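Local coordinates for putative lipoprotein (Bacteroides fragilis, PDB 3QNK), which is a SusD-family outer-membrane lipoprotein that probably captures nutrients, most likely glycans, for uptake, although its own ligand is not established, at residues K236-D241 with N385-R390; Y213-G218 with R390-Y395; I262-G267 with G337-D342; N322-G327 with V341-M346. All blocks are in the same frame, centred on the assembly; numbering follows the deposited sequence.

Contact 1. Residues K236-D241 with N385-R390; sequences KEIIFD and NWIILR
Phe-240 rests on Leu-389 through its CB, 3.9 Å from Leu-389 CD1. Its ring, with CG anti to the backbone N (chi1 -168°), runs alongside Ile-388 and takes the CD1 of that residue at its edge, 3.9 Å from CE2. A large apolar ring suits this buried side, where Phe-113 meets it edge-to-face and helix 181-194 adds Ala-183. Beneath these side chains, Leu-389 N donates to Phe-240 O at 2.9 Å. Leu-389 O is gripped by two donors, Ile-239 N at 2.8 Å and Phe-240 N at 3.0 Å. Arg-390 points to the other face of the sheet. The in-plane edge of its guanidinium turns NE and NH2 to Glu-237 OE2, each at 3.4 Å, in a weak, forked salt bridge. An arginine suits a site with several acids: Glu-446 and Glu-450 also bind it, while Arg-421 pairs with Glu-237. Ile-239 and Phe-240 both facing Leu-389 make a classic beta bulge, set in the antiparallel sheet where strand 238-244 runs between 384-387 and 389-390.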
loop_
_atom_site.group_PDB
_atom_site.type_symbol
_atom_site.label_atom_id
_atom_site.label_comp_id
_atom_site.label_asym_id
_atom_site.label_seq_id
_atom_site.Cartn_x
_atom_site.Cartn_y
_atom_site.Cartn_z
ATOM N N LYS B 236 -4.850 11.248 -33.896
ATOM C CA LYS B 236 -3.501 10.870 -34.331
ATOM C C LYS B 236 -2.360 11.477 -33.490
ATOM O O LYS B 236 -1.186 11.227 -33.808
ATOM C CB LYS B 236 -3.297 11.229 -35.807
ATOM C CG LYS B 236 -4.062 10.359 -36.795
ATOM C CD LYS B 236 -3.717 10.790 -38.212
ATOM C CE LYS B 236 -4.780 10.545 -39.268
ATOM N NZ LYS B 236 -4.472 11.317 -40.513
ATOM N N GLU B 237 -2.680 12.255 -32.434
ATOM C CA GLU B 237 -1.661 12.841 -31.561
ATOM C C GLU B 237 -1.323 11.905 -30.380
ATOM O O GLU B 237 -0.194 11.919 -29.889
ATOM C CB GLU B 237 -2.123 14.203 -31.041
ATOM C CG GLU B 237 -1.157 14.853 -30.052
ATOM C CD GLU B 237 -1.000 16.349 -30.156
ATOM O OE1 GLU B 237 -1.649 16.972 -31.028
ATOM O OE2 GLU B 237 -0.208 16.898 -29.362
ATOM N N ILE B 238 -2.300 11.117 -29.917
ATOM C CA ILE B 238 -2.116 10.190 -28.809
ATOM C C ILE B 238 -1.133 9.081 -29.215
ATOM O O ILE B 238 -1.329 8.438 -30.235
ATOM C CB ILE B 238 -3.479 9.616 -28.326
ATOM C CG1 ILE B 238 -4.400 10.730 -27.778
ATOM C CG2 ILE B 238 -3.255 8.546 -27.265
ATOM C CD1 ILE B 238 -5.872 10.356 -27.670
ATOM N N ILE B 239 -0.067 8.885 -28.431
ATOM C CA ILE B 239 0.907 7.814 -28.665
ATOM C C ILE B 239 0.619 6.703 -27.638
ATOM O O ILE B 239 0.532 5.548 -28.019
ATOM C CB ILE B 239 2.373 8.312 -28.650
ATOM C CG1 ILE B 239 2.648 9.210 -29.871
ATOM C CG2 ILE B 239 3.338 7.148 -28.628
ATOM C CD1 ILE B 239 4.025 9.932 -29.903
ATOM N N PHE B 240 0.434 7.059 -26.357
ATOM C CA PHE B 240 0.102 6.135 -25.273
ATOM C C PHE B 240 -0.748 6.833 -24.232
ATOM O O PHE B 240 -0.392 7.917 -23.765
ATOM C CB PHE B 240 1.364 5.505 -24.612
ATOM C CG PHE B 240 1.034 4.342 -23.696
ATOM C CD1 PHE B 240 0.699 3.092 -24.216
ATOM C CD2 PHE B 240 1.017 4.506 -22.323
ATOM C CE1 PHE B 240 0.349 2.035 -23.371
ATOM C CE2 PHE B 240 0.685 3.441 -21.477
ATOM C CZ PHE B 240 0.361 2.212 -22.007
ATOM N N ASP B 241 -1.872 6.205 -23.865
ATOM C CA ASP B 241 -2.783 6.738 -22.849
ATOM C C ASP B 241 -3.426 5.633 -21.999
ATOM O O ASP B 241 -3.294 4.441 -22.294
ATOM C CB ASP B 241 -3.883 7.616 -23.484
ATOM C CG ASP B 241 -4.858 6.928 -24.448
ATOM O OD1 ASP B 241 -4.735 5.684 -24.656
ATOM O OD2 ASP B 241 -5.731 7.629 -25.003
ATOM N N ASN B 385 -8.971 10.786 -19.649
ATOM C CA ASN B 385 -8.128 10.231 -20.688
ATOM C C ASN B 385 -6.730 10.773 -20.402
ATOM O O ASN B 385 -6.350 11.877 -20.848
ATOM C CB ASN B 385 -8.673 10.581 -22.102
ATOM C CG ASN B 385 -8.018 9.837 -23.257
ATOM O OD1 ASN B 385 -7.357 8.795 -23.084
ATOM N ND2 ASN B 385 -8.226 10.344 -24.483
ATOM N N TRP B 386 -6.002 10.030 -19.553
ATOM C CA TRP B 386 -4.646 10.399 -19.151
ATOM C C TRP B 386 -3.669 10.031 -20.258
ATOM O O TRP B 386 -3.419 8.848 -20.484
ATOM C CB TRP B 386 -4.265 9.731 -17.813
ATOM C CG TRP B 386 -2.999 10.277 -17.228
ATOM C CD1 TRP B 386 -1.840 9.594 -16.996
ATOM C CD2 TRP B 386 -2.750 11.643 -16.844
ATOM N NE1 TRP B 386 -0.881 10.448 -16.480
ATOM C CE2 TRP B 386 -1.412 11.713 -16.390
ATOM C CE3 TRP B 386 -3.509 12.827 -16.903
ATOM C CZ2 TRP B 386 -0.834 12.911 -15.956
ATOM C CZ3 TRP B 386 -2.926 14.018 -16.494
ATOM C CH2 TRP B 386 -1.616 14.048 -15.996
ATOM N N ILE B 387 -3.167 11.040 -20.976
ATOM C CA ILE B 387 -2.254 10.823 -22.098
ATOM C C ILE B 387 -0.813 10.905 -21.603
ATOM O O ILE B 387 -0.257 12.000 -21.396
ATOM C CB ILE B 387 -2.532 11.778 -23.271
ATOM C CG1 ILE B 387 -4.029 11.706 -23.649
ATOM C CG2 ILE B 387 -1.622 11.426 -24.438
ATOM C CD1 ILE B 387 -4.544 12.845 -24.517
ATOM N N ILE B 388 -0.217 9.729 -21.419
ATOM C CA ILE B 388 1.153 9.588 -20.933
ATOM C C ILE B 388 2.111 10.039 -22.048
ATOM O O ILE B 388 3.042 10.768 -21.771
ATOM C CB ILE B 388 1.414 8.133 -20.401
ATOM C CG1 ILE B 388 0.469 7.820 -19.200
ATOM C CG2 ILE B 388 2.865 7.958 -19.970
ATOM C CD1 ILE B 388 0.214 6.354 -18.883
ATOM N N LEU B 389 1.849 9.682 -23.299
ATOM C CA LEU B 389 2.705 10.094 -24.402
ATOM C C LEU B 389 1.873 10.666 -25.576
ATOM O O LEU B 389 0.993 9.983 -26.116
ATOM C CB LEU B 389 3.591 8.923 -24.884
ATOM C CG LEU B 389 4.547 8.245 -23.881
ATOM C CD1 LEU B 389 5.027 6.887 -24.444
ATOM C CD2 LEU B 389 5.745 9.121 -23.593
ATOM N N ARG B 390 2.158 11.944 -25.928
ATOM C CA ARG B 390 1.581 12.732 -27.028
ATOM C C ARG B 390 2.625 13.010 -28.109
ATOM O O ARG B 390 3.800 13.219 -27.780
ATOM C CB ARG B 390 1.118 14.087 -26.502
ATOM C CG ARG B 390 -0.274 14.207 -25.930
ATOM C CD ARG B 390 -0.322 15.512 -25.120
ATOM N NE ARG B 390 -0.245 16.651 -26.019
ATOM C CZ ARG B 390 0.067 17.889 -25.683
ATOM N NH1 ARG B 390 0.327 18.197 -24.423
ATOM N NH2 ARG B 390 0.091 18.839 -26.597
#

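Contact 2. Residues Y213-G218 with R390-Y395; sequences YELVDG and RYAEIY
The ring of Tyr-391 carries the CB of Tyr-213 over the centre of one face, a CH-pi contact in which CB stands 3.6 Å from the ring centroid and only 10° off the normal. With CG anti to its backbone N (chi1 -165°), Tyr-391 sends the ring out from the first turn of its helix into the loop 213-218. The ring of Tyr-213 itself turns off elsewhere: the two aromatic planes are 41° apart and meet obliquely, and its hydroxyl bonds to Thr-180. Two residues further along the loop, the N of Leu-215 lies at the edge of the Tyr-391 ring, in its plane. The opposite face is taken by Tyr-395, one helical turn on, whose CE2 sits toward the rim.

Leu-215 crosses Tyr-391 at about a right angle, its CG 4.0 Å from Tyr-391 CD2, and divides its methyls between the helix start and Tyr-395. CD2 settles 3.5 Å from Ala-392 N and 4.0 Å from Ala-392 CB, where a small alanine allows close approach. CD1 reaches Tyr-395 CE2 at 3.7 Å, the two side chains running antiparallel. A branched, apolar leucine suits a site reached from two directions, and packing alone joins the two segments. Around them, Ile-418 of helix 408-420 touches Leu-215, Ala-392 and Tyr-395, Tyr-209 of helix 198-209 meets both Tyr-391 and Tyr-395, and Ile-239 of strand 238-244 lies against Tyr-213.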
loop_
_atom_site.group_PDB
_atom_site.type_symbol
_atom_site.label_atom_id
_atom_site.label_comp_id
_atom_site.label_asym_id
_atom_site.label_seq_id
_atom_site.Cartn_x
_atom_site.Cartn_y
_atom_site.Cartn_z
ATOM N N TYR B 213 2.050 9.561 -36.974
ATOM C CA TYR B 213 1.320 10.336 -35.968
ATOM C C TYR B 213 1.076 11.751 -36.555
ATOM O O TYR B 213 1.703 12.120 -37.545
ATOM C CB TYR B 213 2.071 10.366 -34.623
ATOM C CG TYR B 213 2.103 9.029 -33.917
ATOM C CD1 TYR B 213 0.981 8.546 -33.245
ATOM C CD2 TYR B 213 3.248 8.246 -33.922
ATOM C CE1 TYR B 213 0.988 7.304 -32.625
ATOM C CE2 TYR B 213 3.274 7.006 -33.287
ATOM C CZ TYR B 213 2.140 6.536 -32.638
ATOM O OH TYR B 213 2.154 5.332 -31.967
ATOM N N GLU B 214 0.144 12.506 -36.010
ATOM C CA GLU B 214 -0.150 13.841 -36.528
ATOM C C GLU B 214 -0.640 14.734 -35.392
ATOM O O GLU B 214 -1.413 14.271 -34.550
ATOM C CB GLU B 214 -1.203 13.736 -37.649
ATOM C CG GLU B 214 -1.279 14.912 -38.607
ATOM C CD GLU B 214 -2.521 14.881 -39.478
ATOM O OE1 GLU B 214 -2.722 13.872 -40.203
ATOM O OE2 GLU B 214 -3.321 15.844 -39.393
ATOM N N LEU B 215 -0.169 15.996 -35.334
ATOM C CA LEU B 215 -0.600 16.947 -34.296
ATOM C C LEU B 215 -2.017 17.419 -34.578
ATOM O O LEU B 215 -2.323 17.785 -35.716
ATOM C CB LEU B 215 0.324 18.170 -34.189
ATOM C CG LEU B 215 1.747 17.958 -33.680
ATOM C CD1 LEU B 215 2.550 19.224 -33.794
ATOM C CD2 LEU B 215 1.769 17.508 -32.239
ATOM N N VAL B 216 -2.902 17.357 -33.561
ATOM C CA VAL B 216 -4.296 17.825 -33.672
ATOM C C VAL B 216 -4.235 19.344 -33.877
ATOM O O VAL B 216 -3.395 20.013 -33.255
ATOM C CB VAL B 216 -5.086 17.436 -32.385
ATOM C CG1 VAL B 216 -6.369 18.243 -32.190
ATOM C CG2 VAL B 216 -5.351 15.946 -32.300
ATOM N N ASP B 217 -5.088 19.888 -34.746
ATOM C CA ASP B 217 -5.161 21.337 -34.959
ATOM C C ASP B 217 -5.587 22.012 -33.632
ATOM O O ASP B 217 -6.586 21.619 -33.043
ATOM C CB ASP B 217 -6.156 21.651 -36.105
ATOM C CG ASP B 217 -6.408 23.111 -36.452
ATOM O OD1 ASP B 217 -5.718 23.988 -35.893
ATOM O OD2 ASP B 217 -7.273 23.372 -37.321
ATOM N N GLY B 218 -4.799 22.970 -33.167
ATOM C CA GLY B 218 -5.097 23.683 -31.940
ATOM C C GLY B 218 -5.221 25.181 -32.103
ATOM O O GLY B 218 -4.903 25.929 -31.177
ATOM N N ARG B 390 2.158 11.944 -25.928
ATOM C CA ARG B 390 1.581 12.732 -27.028
ATOM C C ARG B 390 2.625 13.010 -28.109
ATOM O O ARG B 390 3.800 13.219 -27.780
ATOM C CB ARG B 390 1.118 14.087 -26.502
ATOM C CG ARG B 390 -0.274 14.207 -25.930
ATOM C CD ARG B 390 -0.322 15.512 -25.120
ATOM N NE ARG B 390 -0.245 16.651 -26.019
ATOM C CZ ARG B 390 0.067 17.889 -25.683
ATOM N NH1 ARG B 390 0.327 18.197 -24.423
ATOM N NH2 ARG B 390 0.091 18.839 -26.597
ATOM N N TYR B 391 2.192 13.147 -29.371
ATOM C CA TYR B 391 3.092 13.466 -30.489
ATOM C C TYR B 391 3.850 14.815 -30.276
ATOM O O TYR B 391 5.007 14.914 -30.681
ATOM C CB TYR B 391 2.318 13.490 -31.813
ATOM C CG TYR B 391 3.168 13.454 -33.069
ATOM C CD1 TYR B 391 4.340 12.702 -33.125
ATOM C CD2 TYR B 391 2.758 14.106 -34.227
ATOM C CE1 TYR B 391 5.113 12.649 -34.283
ATOM C CE2 TYR B 391 3.507 14.036 -35.403
ATOM C CZ TYR B 391 4.684 13.304 -35.428
ATOM O OH TYR B 391 5.408 13.210 -36.590
ATOM N N ALA B 392 3.223 15.811 -29.595
ATOM C CA ALA B 392 3.834 17.113 -29.308
ATOM C C ALA B 392 5.207 16.994 -28.621
ATOM O O ALA B 392 6.097 17.804 -28.894
ATOM C CB ALA B 392 2.908 17.940 -28.443
ATOM N N GLU B 393 5.382 15.971 -27.750
ATOM C CA GLU B 393 6.615 15.745 -27.012
ATOM C C GLU B 393 7.781 15.387 -27.919
ATOM O O GLU B 393 8.915 15.773 -27.619
ATOM C CB GLU B 393 6.418 14.640 -25.991
ATOM C CG GLU B 393 7.227 14.880 -24.741
ATOM C CD GLU B 393 7.167 13.757 -23.732
ATOM O OE1 GLU B 393 6.044 13.401 -23.290
ATOM O OE2 GLU B 393 8.256 13.245 -23.377
ATOM N N ILE B 394 7.521 14.631 -29.014
ATOM C CA ILE B 394 8.555 14.227 -29.959
ATOM C C ILE B 394 9.263 15.488 -30.457
ATOM O O ILE B 394 10.480 15.578 -30.352
ATOM C CB ILE B 394 7.948 13.369 -31.101
ATOM C CG1 ILE B 394 7.169 12.153 -30.541
ATOM C CG2 ILE B 394 8.962 12.964 -32.170
ATOM C CD1 ILE B 394 7.917 11.229 -29.576
ATOM N N TYR B 395 8.493 16.499 -30.861
ATOM C CA TYR B 395 9.015 17.755 -31.370
ATOM C C TYR B 395 9.862 18.501 -30.341
ATOM O O TYR B 395 10.954 18.982 -30.678
ATOM C CB TYR B 395 7.866 18.641 -31.835
ATOM C CG TYR B 395 7.173 18.103 -33.062
ATOM C CD1 TYR B 395 7.698 18.317 -34.331
ATOM C CD2 TYR B 395 5.986 17.380 -32.958
ATOM C CE1 TYR B 395 7.069 17.820 -35.465
ATOM C CE2 TYR B 395 5.346 16.875 -34.090
ATOM C CZ TYR B 395 5.896 17.097 -35.343
ATOM O OH TYR B 395 5.290 16.643 -36.486
#

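Contact 3. Residues I262-G267 with G337-D342; sequences INDKYG and GAVTVD
Val-339 is the residue on which the loop 262-267 closes, and the packing is densest round its two methyls. CG1 lies 3.8 Å from Ile-262 CD1 and equally far from Tyr-266 CD2, where it meets the edge of the tyrosine ring in the ring plane. Ile-262 CD1 also touches Val-341 CG2 at 3.8 Å, so one methyl bridges two valines two residues apart. Beta-branched valine suits a short strand, and here it offers a compact apolar knob. Within the loop, Tyr-266 N donates to Ile-262 O at 2.8 Å, closing a turn that brings both side chains to the valine.

Toward solvent the contact changes in character. Asp-264 is exposed and brings OD1 only to within 3.5 Å of Val-339 CG2. Lys-265 lays its CB beside the same methyl; a bend at chi3 (-101°) turns CE aside, and NZ beyond it donates to Ala-338 O at 3.0 Å, from above the carbonyl plane. Its stronger partner is Lys-336 O, just before the segment. Lysine fits such a margin, its aliphatic part covering apolar carbon while the ammonium gathers backbone carbonyls. The Tyr-266 hydroxyl also faces backbone: Asp-335 O and Gly-337 O both lie within its reach, the latter too close as modelled to be trusted. Gly-337 has a positive phi (71°), a conformation glycine adopts readily. The strand pair 329-330 and 339-340 forms a small antiparallel beta-hairpin, whose flank the loop 262-267 covers.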
loop_
_atom_site.group_PDB
_atom_site.type_symbol
_atom_site.label_atom_id
_atom_site.label_comp_id
_atom_site.label_asym_id
_atom_site.label_seq_id
_atom_site.Cartn_x
_atom_site.Cartn_y
_atom_site.Cartn_z
ATOM N N ILE B 262 -19.418 26.026 -7.744
ATOM C CA ILE B 262 -20.120 26.072 -9.026
ATOM C C ILE B 262 -21.575 25.677 -8.660
ATOM O O ILE B 262 -22.393 25.354 -9.519
ATOM C CB ILE B 262 -19.260 25.085 -9.925
ATOM C CG1 ILE B 262 -18.226 25.797 -10.781
ATOM C CG2 ILE B 262 -19.894 23.899 -10.627
ATOM C CD1 ILE B 262 -18.613 27.207 -11.370
ATOM N N ASN B 263 -21.891 25.804 -7.342
ATOM C CA ASN B 263 -23.133 25.424 -6.671
ATOM C C ASN B 263 -24.272 26.461 -6.765
ATOM O O ASN B 263 -25.246 26.363 -6.032
ATOM C CB ASN B 263 -22.860 25.049 -5.199
ATOM C CG ASN B 263 -22.166 26.073 -4.330
ATOM O OD1 ASN B 263 -21.460 26.976 -4.790
ATOM N ND2 ASN B 263 -22.312 25.912 -3.029
ATOM N N ASP B 264 -24.177 27.415 -7.692
ATOM C CA ASP B 264 -25.250 28.353 -8.029
ATOM C C ASP B 264 -26.167 27.654 -9.063
ATOM O O ASP B 264 -27.375 27.853 -9.052
ATOM C CB ASP B 264 -24.677 29.687 -8.576
ATOM C CG ASP B 264 -23.759 29.563 -9.794
ATOM O OD1 ASP B 264 -22.799 28.734 -9.749
ATOM O OD2 ASP B 264 -23.962 30.332 -10.773
ATOM N N LYS B 265 -25.570 26.811 -9.930
ATOM C CA LYS B 265 -26.201 26.019 -10.985
ATOM C C LYS B 265 -25.992 24.497 -10.755
ATOM O O LYS B 265 -26.896 23.701 -11.037
ATOM C CB LYS B 265 -25.601 26.434 -12.345
ATOM C CG LYS B 265 -26.315 25.857 -13.556
ATOM C CD LYS B 265 -25.891 26.528 -14.847
ATOM C CE LYS B 265 -26.885 27.551 -15.329
ATOM N NZ LYS B 265 -26.725 27.828 -16.782
ATOM N N TYR B 266 -24.804 24.093 -10.252
ATOM C CA TYR B 266 -24.490 22.679 -10.117
ATOM C C TYR B 266 -24.309 22.216 -8.671
ATOM O O TYR B 266 -25.301 21.864 -8.052
ATOM C CB TYR B 266 -23.290 22.335 -11.001
ATOM C CG TYR B 266 -23.663 22.419 -12.464
ATOM C CD1 TYR B 266 -24.602 21.549 -13.017
ATOM C CD2 TYR B 266 -23.153 23.427 -13.276
ATOM C CE1 TYR B 266 -24.967 21.633 -14.357
ATOM C CE2 TYR B 266 -23.530 23.534 -14.618
ATOM C CZ TYR B 266 -24.443 22.635 -15.152
ATOM O OH TYR B 266 -24.810 22.699 -16.470
ATOM N N GLY B 267 -23.089 22.169 -8.158
ATOM C CA GLY B 267 -22.838 21.702 -6.801
ATOM C C GLY B 267 -21.432 21.962 -6.326
ATOM O O GLY B 267 -20.651 22.609 -7.027
ATOM N N GLY B 337 -26.840 23.692 -18.784
ATOM C CA GLY B 337 -25.868 24.443 -19.578
ATOM C C GLY B 337 -24.689 25.052 -18.830
ATOM O O GLY B 337 -24.468 24.765 -17.650
ATOM N N ALA B 338 -23.914 25.913 -19.525
ATOM C CA ALA B 338 -22.698 26.545 -19.022
ATOM C C ALA B 338 -22.925 27.368 -17.759
ATOM O O ALA B 338 -23.906 28.110 -17.641
ATOM C CB ALA B 338 -22.064 27.419 -20.094
ATOM N N VAL B 339 -21.998 27.207 -16.814
ATOM C CA VAL B 339 -21.925 27.924 -15.548
ATOM C C VAL B 339 -20.701 28.874 -15.655
ATOM O O VAL B 339 -19.698 28.519 -16.289
ATOM C CB VAL B 339 -21.881 26.948 -14.318
ATOM C CG1 VAL B 339 -20.643 26.051 -14.315
ATOM C CG2 VAL B 339 -22.029 27.685 -12.993
ATOM N N THR B 340 -20.812 30.097 -15.101
ATOM C CA THR B 340 -19.702 31.047 -15.136
ATOM C C THR B 340 -19.019 31.019 -13.782
ATOM O O THR B 340 -19.686 31.121 -12.740
ATOM C CB THR B 340 -20.164 32.448 -15.554
ATOM O OG1 THR B 340 -20.860 32.365 -16.806
ATOM C CG2 THR B 340 -19.002 33.411 -15.698
ATOM N N VAL B 341 -17.690 30.853 -13.800
ATOM C CA VAL B 341 -16.852 30.775 -12.602
ATOM C C VAL B 341 -16.696 32.170 -12.028
ATOM O O VAL B 341 -16.342 33.087 -12.764
ATOM C CB VAL B 341 -15.495 30.101 -12.907
ATOM C CG1 VAL B 341 -14.553 30.162 -11.706
ATOM C CG2 VAL B 341 -15.703 28.663 -13.377
ATOM N N ASP B 342 -17.002 32.326 -10.725
ATOM C CA ASP B 342 -16.953 33.590 -9.989
ATOM C C ASP B 342 -15.986 33.461 -8.813
ATOM O O ASP B 342 -16.241 32.716 -7.858
ATOM C CB ASP B 342 -18.375 33.980 -9.506
ATOM C CG ASP B 342 -18.548 35.300 -8.760
ATOM O OD1 ASP B 342 -17.526 35.906 -8.375
ATOM O OD2 ASP B 342 -19.721 35.715 -8.542
#

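Contact 4. Residues N322-G327 with V341-M346; sequences NIVFHG and VDRYLM
Arg-343 begins against His-326: its CB lies 3.5 Å from ND1 of the imidazole and its CG 3.6 Å from His-326 CB, as the two side chains pass in opposing senses. A bend at chi2 (-58°) turns CD toward Val-341 of its own segment, whose CG1 then covers the centre of one guanidinium face. At the tip, NH2 donates to Val-324 O at 3.1 Å from above the carbonyl plane and also bonds to Asn-360, while NH1 pairs with Asp-347. Arginine suits the place: its planar head offers several N-H groups to partners that lie apart. The backbone N of Arg-343 meets His-326 ND1 at 2.8 Å in the imidazole plane, a straight bond (168°). Histidine suits because ND1 can accept there while NE2 meets Pro-478 O, consistent with a neutral ring protonated at NE2. Gly-327 N donates to Val-341 O at 2.7 Å, and Asp-342 OD1 closes an Asx turn onto Tyr-344 N. Phe-475 of strand 469-475 stacks on His-326 and touches Arg-343, while strand 323-324 pairs with 360-361.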
loop_
_atom_site.group_PDB
_atom_site.type_symbol
_atom_site.label_atom_id
_atom_site.label_comp_id
_atom_site.label_asym_id
_atom_site.label_seq_id
_atom_site.Cartn_x
_atom_site.Cartn_y
_atom_site.Cartn_z
ATOM N N ASN B 322 -6.061 25.583 -20.951
ATOM C CA ASN B 322 -5.533 25.094 -19.681
ATOM C C ASN B 322 -6.106 25.748 -18.416
ATOM O O ASN B 322 -6.115 25.106 -17.349
ATOM C CB ASN B 322 -4.028 25.359 -19.636
ATOM C CG ASN B 322 -3.172 24.403 -20.393
ATOM O OD1 ASN B 322 -2.532 23.549 -19.789
ATOM N ND2 ASN B 322 -3.044 24.596 -21.705
ATOM N N ILE B 323 -6.449 27.057 -18.488
ATOM C CA ILE B 323 -6.804 27.815 -17.302
ATOM C C ILE B 323 -8.290 28.128 -17.189
ATOM O O ILE B 323 -8.881 28.695 -18.110
ATOM C CB ILE B 323 -5.942 29.130 -17.270
ATOM C CG1 ILE B 323 -4.411 28.876 -17.448
ATOM C CG2 ILE B 323 -6.208 29.982 -16.042
ATOM C CD1 ILE B 323 -3.729 27.802 -16.519
ATOM N N VAL B 324 -8.863 27.797 -16.012
ATOM C CA VAL B 324 -10.205 28.160 -15.569
ATOM C C VAL B 324 -9.967 29.384 -14.659
ATOM O O VAL B 324 -9.299 29.258 -13.615
ATOM C CB VAL B 324 -10.974 27.000 -14.856
ATOM C CG1 VAL B 324 -12.334 27.468 -14.331
ATOM C CG2 VAL B 324 -11.123 25.790 -15.758
ATOM N N PHE B 325 -10.457 30.566 -15.099
ATOM C CA PHE B 325 -10.265 31.848 -14.403
ATOM C C PHE B 325 -11.620 32.575 -14.142
ATOM O O PHE B 325 -12.670 32.117 -14.565
ATOM C CB PHE B 325 -9.303 32.756 -15.203
ATOM C CG PHE B 325 -9.728 32.872 -16.654
ATOM C CD1 PHE B 325 -10.712 33.777 -17.039
ATOM C CD2 PHE B 325 -9.164 32.054 -17.631
ATOM C CE1 PHE B 325 -11.143 33.837 -18.352
ATOM C CE2 PHE B 325 -9.593 32.126 -18.946
ATOM C CZ PHE B 325 -10.596 33.001 -19.291
ATOM N N HIS B 326 -11.583 33.685 -13.387
ATOM C CA HIS B 326 -12.770 34.466 -13.073
ATOM C C HIS B 326 -13.449 34.843 -14.363
ATOM O O HIS B 326 -12.839 35.482 -15.220
ATOM C CB HIS B 326 -12.392 35.706 -12.271
ATOM C CG HIS B 326 -13.570 36.545 -11.870
ATOM N ND1 HIS B 326 -14.421 36.149 -10.850
ATOM C CD2 HIS B 326 -13.996 37.740 -12.347
ATOM C CE1 HIS B 326 -15.322 37.105 -10.739
ATOM N NE2 HIS B 326 -15.110 38.080 -11.611
ATOM N N GLY B 327 -14.678 34.379 -14.527
ATOM C CA GLY B 327 -15.467 34.661 -15.721
ATOM C C GLY B 327 -15.472 33.573 -16.774
ATOM O O GLY B 327 -16.141 33.737 -17.796
ATOM N N VAL B 341 -17.690 30.853 -13.800
ATOM C CA VAL B 341 -16.852 30.775 -12.602
ATOM C C VAL B 341 -16.696 32.170 -12.028
ATOM O O VAL B 341 -16.342 33.087 -12.764
ATOM C CB VAL B 341 -15.495 30.101 -12.907
ATOM C CG1 VAL B 341 -14.553 30.162 -11.706
ATOM C CG2 VAL B 341 -15.703 28.663 -13.377
ATOM N N ASP B 342 -17.002 32.326 -10.725
ATOM C CA ASP B 342 -16.953 33.590 -9.989
ATOM C C ASP B 342 -15.986 33.461 -8.813
ATOM O O ASP B 342 -16.241 32.716 -7.858
ATOM C CB ASP B 342 -18.375 33.980 -9.506
ATOM C CG ASP B 342 -18.548 35.300 -8.760
ATOM O OD1 ASP B 342 -17.526 35.906 -8.375
ATOM O OD2 ASP B 342 -19.721 35.715 -8.542
ATOM N N ARG B 343 -14.886 34.218 -8.882
ATOM C CA ARG B 343 -13.856 34.208 -7.841
ATOM C C ARG B 343 -14.122 35.242 -6.762
ATOM O O ARG B 343 -13.466 35.194 -5.714
ATOM C CB ARG B 343 -12.469 34.442 -8.440
ATOM C CG ARG B 343 -12.075 33.430 -9.476
ATOM C CD ARG B 343 -12.071 32.003 -8.991
ATOM N NE ARG B 343 -11.496 31.154 -10.031
ATOM C CZ ARG B 343 -11.345 29.844 -9.951
ATOM N NH1 ARG B 343 -11.716 29.191 -8.859
ATOM N NH2 ARG B 343 -10.800 29.176 -10.956
ATOM N N TYR B 344 -15.074 36.181 -7.022
ATOM C CA TYR B 344 -15.444 37.234 -6.079
ATOM C C TYR B 344 -16.429 36.700 -5.039
ATOM O O TYR B 344 -16.175 36.833 -3.848
ATOM C CB TYR B 344 -16.021 38.477 -6.801
ATOM C CG TYR B 344 -16.522 39.538 -5.843
ATOM C CD1 TYR B 344 -15.720 40.006 -4.807
ATOM C CD2 TYR B 344 -17.800 40.072 -5.968
ATOM C CE1 TYR B 344 -16.181 40.955 -3.905
ATOM C CE2 TYR B 344 -18.277 41.023 -5.064
ATOM C CZ TYR B 344 -17.460 41.468 -4.038
ATOM O OH TYR B 344 -17.880 42.440 -3.158
ATOM N N LEU B 345 -17.530 36.085 -5.475
ATOM C CA LEU B 345 -18.564 35.605 -4.550
ATOM C C LEU B 345 -18.586 34.110 -4.305
ATOM O O LEU B 345 -18.978 33.701 -3.218
ATOM C CB LEU B 345 -19.960 35.988 -5.065
ATOM C CG LEU B 345 -20.274 37.485 -5.176
ATOM C CD1 LEU B 345 -21.549 37.718 -5.949
ATOM C CD2 LEU B 345 -20.356 38.144 -3.826
HETATM N N MSE B 346 -18.261 33.307 -5.327
HETATM C CA MSE B 346 -18.394 31.861 -5.317
HETATM C C MSE B 346 -17.112 31.121 -4.893
HETATM O O MSE B 346 -16.992 30.817 -3.719
HETATM C CB MSE B 346 -18.870 31.397 -6.705
HETATM C CG MSE B 346 -20.271 31.909 -7.094
HETATM SE SE MSE B 346 -21.701 31.096 -6.055
HETATM C CE MSE B 346 -21.570 29.342 -6.788
#

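Contacts 1 and 2 lie nearer the centre of the chain and form one continuous block: they share Arg-390, where strand 389-390 runs into helix 391-405, and Glu-237 O probably bonds to Tyr-391 N. Contact 1 is the most buried, combining strand pairing with buried charges; contact 2, beside it, is almost wholly aromatic and aliphatic packing. Contacts 3 and 4 lie farther out, their centres about 10 Å apart, share Val-341 and Asp-342, and meet where Met-346 touches Asn-263 and Asp-264. Partly buried, as contact 2 is, they rely more on polar bonds between side chains and backbone. The contact centres of one pair lie 29 to 33 Å from those of the other.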